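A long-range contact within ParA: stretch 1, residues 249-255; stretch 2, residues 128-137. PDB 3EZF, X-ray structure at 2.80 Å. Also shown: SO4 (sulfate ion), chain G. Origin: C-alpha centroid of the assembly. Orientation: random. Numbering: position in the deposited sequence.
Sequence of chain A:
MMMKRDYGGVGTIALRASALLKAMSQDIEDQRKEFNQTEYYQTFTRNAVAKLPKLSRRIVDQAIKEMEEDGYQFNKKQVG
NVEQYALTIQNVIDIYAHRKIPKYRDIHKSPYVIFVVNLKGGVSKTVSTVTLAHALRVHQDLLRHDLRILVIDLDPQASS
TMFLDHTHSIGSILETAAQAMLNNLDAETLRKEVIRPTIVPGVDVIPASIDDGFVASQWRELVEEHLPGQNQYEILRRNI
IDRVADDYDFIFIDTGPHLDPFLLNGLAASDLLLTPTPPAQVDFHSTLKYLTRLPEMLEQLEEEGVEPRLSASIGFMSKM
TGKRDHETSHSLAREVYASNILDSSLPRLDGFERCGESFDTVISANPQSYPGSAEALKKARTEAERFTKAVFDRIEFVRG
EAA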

# COMPACT_ATOMS: atom_id res chain seq x y z
N ASP A 249 20.58 -13.86 -14.34
CA ASP A 249 21.58 -12.81 -14.48
C ASP A 249 21.30 -11.74 -13.46
O ASP A 249 22.21 -11.20 -12.83
CB ASP A 249 21.52 -12.22 -15.89
CG ASP A 249 21.87 -13.23 -16.95
OD1 ASP A 249 23.00 -13.75 -16.92
OD2 ASP A 249 21.02 -13.52 -17.83
N PHE A 250 20.02 -11.45 -13.28
CA PHE A 250 19.54 -10.44 -12.33
C PHE A 250 18.47 -11.03 -11.42
O PHE A 250 17.68 -11.87 -11.85
CB PHE A 250 18.93 -9.25 -13.09
CG PHE A 250 19.91 -8.43 -13.88
CD1 PHE A 250 19.51 -7.76 -15.03
CD2 PHE A 250 21.24 -8.31 -13.47
CE1 PHE A 250 20.39 -6.99 -15.75
CE2 PHE A 250 22.14 -7.53 -14.19
CZ PHE A 250 21.71 -6.87 -15.33
N ILE A 251 18.45 -10.59 -10.17
CA ILE A 251 17.45 -11.04 -9.21
C ILE A 251 16.97 -9.83 -8.41
O ILE A 251 17.72 -9.27 -7.62
CB ILE A 251 18.01 -12.11 -8.23
CG1 ILE A 251 18.30 -13.42 -8.98
CG2 ILE A 251 17.01 -12.36 -7.10
CD1 ILE A 251 18.75 -14.53 -8.07
N PHE A 252 15.72 -9.41 -8.62
CA PHE A 252 15.18 -8.25 -7.90
C PHE A 252 14.44 -8.68 -6.65
O PHE A 252 13.90 -9.78 -6.59
CB PHE A 252 14.22 -7.45 -8.77
CG PHE A 252 14.89 -6.64 -9.84
CD1 PHE A 252 15.19 -7.21 -11.08
CD2 PHE A 252 15.26 -5.33 -9.60
CE1 PHE A 252 15.84 -6.49 -12.06
CE2 PHE A 252 15.91 -4.58 -10.58
CZ PHE A 252 16.20 -5.17 -11.81
N ILE A 253 14.40 -7.80 -5.66
CA ILE A 253 13.70 -8.09 -4.43
C ILE A 253 12.73 -6.97 -4.06
O ILE A 253 13.12 -5.81 -3.98
CB ILE A 253 14.68 -8.31 -3.29
CG1 ILE A 253 15.47 -9.58 -3.58
CG2 ILE A 253 13.95 -8.46 -1.96
CD1 ILE A 253 16.68 -9.73 -2.75
N ASP A 254 11.47 -7.37 -3.83
CA ASP A 254 10.36 -6.47 -3.49
C ASP A 254 9.84 -6.63 -2.07
O ASP A 254 9.47 -7.73 -1.68
CB ASP A 254 9.20 -6.75 -4.44
CG ASP A 254 8.98 -5.65 -5.41
OD1 ASP A 254 9.95 -4.97 -5.79
OD2 ASP A 254 7.82 -5.47 -5.81
N THR A 255 9.78 -5.52 -1.32
CA THR A 255 9.25 -5.55 0.05
C THR A 255 8.63 -4.23 0.47
O THR A 255 9.05 -3.18 0.00
CB THR A 255 10.31 -5.83 1.11
OG1 THR A 255 11.22 -6.82 0.64
CG2 THR A 255 9.62 -6.33 2.38
S SO4 G . 14.40 -18.01 -21.45
O1 SO4 G . 14.51 -19.38 -21.99
O2 SO4 G . 15.73 -17.54 -21.03
O3 SO4 G . 13.49 -18.02 -20.29
O4 SO4 G . 13.86 -17.12 -22.49
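Stretch 2 (128-137) STVTLAHALR

A single polar link, short and buried, pins one end of an otherwise apolar contact: the hydroxyl OG1 of Thr129 donates a hydrogen bond to the carboxylate oxygen OD1 of Asp254, with 2.6 Å between the two atoms. Both residues are buried, and a carboxylate in such surroundings needs partners for its oxygens; Thr129 serves OD1, while OD2 is satisfied elsewhere in the structure. Asp254 holds its chi1 at -109°, between the usual wells.

Around this link a helix packs against a strand. Residues 250-254 of stretch 1 are extended, and residues 129-137 of stretch 2 form a helix that continues further along the chain. Most of its backbone bonds link N of residue i+4 to O of residue i, as in His134 N to Val130 O at 2.7 Å and Leu136 N to Leu132 O at 2.8 Å; Leu132 N to Thr129 O, at 3.1 Å, is a weak i+3 bond. The two N-to-C directions make an angle of 165°, so the helix runs nearly antiparallel to the strand, and their axes approach to 9.8 Å, leaving room for a layer of side chains. The register places the first helical turn beside Asp254: the CA atoms of Thr129 and Asp254 are 7.4 Å apart, and later helical residues reach back toward Phe252 and Phe250.

Alternation along the strand decides which side chains take part. Phe250, Phe252 and Asp254 point toward the helix, whereas Ile253 between the last two points away. The helix answers with a spacing of three and four residues, Thr129, Leu132 and Leu136 all pointing toward the strand, so that successive turns present side chains to the same neighbour.

Phe252 is the centre of the apolar part, with 83 Å² covered by the helix. CB of Phe252 lies 3.9 Å from CG2 of Thr129, a residue whose methyl can pack while its hydroxyl bonds to Asp254. Further out, CE2 of Phe252 comes within 4.3 Å of Leu132 CD1, and CZ of Phe252 within 4.1 Å of Leu136 CD1, which sits at the ring edge. A broad aromatic side chain suits this place because it can touch residues on successive helical turns. Leu136 CD1 also approaches CD1 of Phe250, at 4.5 Å, so a single methyl of Leu136 lies near both rings. Ala133, pointing sideways, adds little bulk beside them, and CB of Ala133 stays 4.8 Å from CD1 of Phe252, its nearest approach.

Arg137 makes no contact with stretch 1; its NH2 gives a weak hydrogen bond to O4 of the sulfate ion at 3.1 Å.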

# COMPACT_ATOMS: atom_id res chain seq x y z
N SER A 128 5.18 -2.90 -11.30
CA SER A 128 6.31 -1.98 -11.26
C SER A 128 7.63 -2.75 -11.42
O SER A 128 8.12 -2.90 -12.54
CB SER A 128 6.31 -1.19 -9.95
OG SER A 128 7.05 0.02 -10.07
N THR A 129 8.18 -3.26 -10.32
CA THR A 129 9.43 -4.01 -10.39
C THR A 129 9.43 -5.00 -11.55
O THR A 129 10.40 -5.09 -12.29
CB THR A 129 9.75 -4.76 -9.06
OG1 THR A 129 10.33 -3.85 -8.12
CG2 THR A 129 10.73 -5.90 -9.28
N VAL A 130 8.34 -5.73 -11.73
CA VAL A 130 8.30 -6.70 -12.82
C VAL A 130 8.32 -5.97 -14.16
O VAL A 130 8.76 -6.51 -15.18
CB VAL A 130 7.04 -7.59 -12.74
CG1 VAL A 130 7.07 -8.61 -13.83
CG2 VAL A 130 6.99 -8.29 -11.39
N THR A 131 7.84 -4.74 -14.14
CA THR A 131 7.80 -3.94 -15.36
C THR A 131 9.21 -3.62 -15.80
O THR A 131 9.51 -3.60 -16.99
CB THR A 131 6.99 -2.64 -15.14
OG1 THR A 131 5.62 -2.96 -14.87
CG2 THR A 131 7.06 -1.76 -16.38
N LEU A 132 10.10 -3.39 -14.85
CA LEU A 132 11.48 -3.11 -15.20
C LEU A 132 12.08 -4.42 -15.72
O LEU A 132 12.76 -4.45 -16.74
CB LEU A 132 12.27 -2.65 -13.98
CG LEU A 132 13.26 -1.51 -14.23
CD1 LEU A 132 14.21 -1.44 -13.05
CD2 LEU A 132 14.02 -1.74 -15.53
N ALA A 133 11.80 -5.50 -15.01
CA ALA A 133 12.31 -6.79 -15.43
C ALA A 133 11.85 -7.09 -16.85
O ALA A 133 12.64 -7.54 -17.69
CB ALA A 133 11.81 -7.87 -14.48
N HIS A 134 10.58 -6.83 -17.13
CA HIS A 134 10.04 -7.05 -18.47
C HIS A 134 10.70 -6.19 -19.52
O HIS A 134 11.01 -6.67 -20.60
CB HIS A 134 8.53 -6.83 -18.47
CG HIS A 134 7.75 -8.00 -17.95
ND1 HIS A 134 6.39 -7.97 -17.74
CD2 HIS A 134 8.16 -9.25 -17.61
CE1 HIS A 134 5.99 -9.15 -17.31
NE2 HIS A 134 7.04 -9.94 -17.22
N ALA A 135 10.92 -4.91 -19.19
CA ALA A 135 11.57 -3.95 -20.08
C ALA A 135 12.99 -4.42 -20.40
O ALA A 135 13.33 -4.66 -21.57
CB ALA A 135 11.62 -2.57 -19.42
N LEU A 136 13.82 -4.53 -19.37
CA LEU A 136 15.20 -4.98 -19.53
C LEU A 136 15.27 -6.20 -20.46
O LEU A 136 16.16 -6.30 -21.30
CB LEU A 136 15.80 -5.31 -18.15
CG LEU A 136 16.04 -4.12 -17.21
CD1 LEU A 136 16.46 -4.56 -15.82
CD2 LEU A 136 17.11 -3.25 -17.82
N ARG A 137 14.31 -7.10 -20.32
CA ARG A 137 14.27 -8.33 -21.10
C ARG A 137 14.07 -8.16 -22.59
O ARG A 137 14.88 -8.62 -23.39
CB ARG A 137 13.18 -9.26 -20.55
CG ARG A 137 13.56 -10.73 -20.56
CD ARG A 137 13.51 -11.34 -21.95
NE ARG A 137 14.49 -12.42 -22.09
CZ ARG A 137 14.29 -13.54 -22.79
NH1 ARG A 137 13.13 -13.74 -23.41
NH2 ARG A 137 15.26 -14.42 -22.91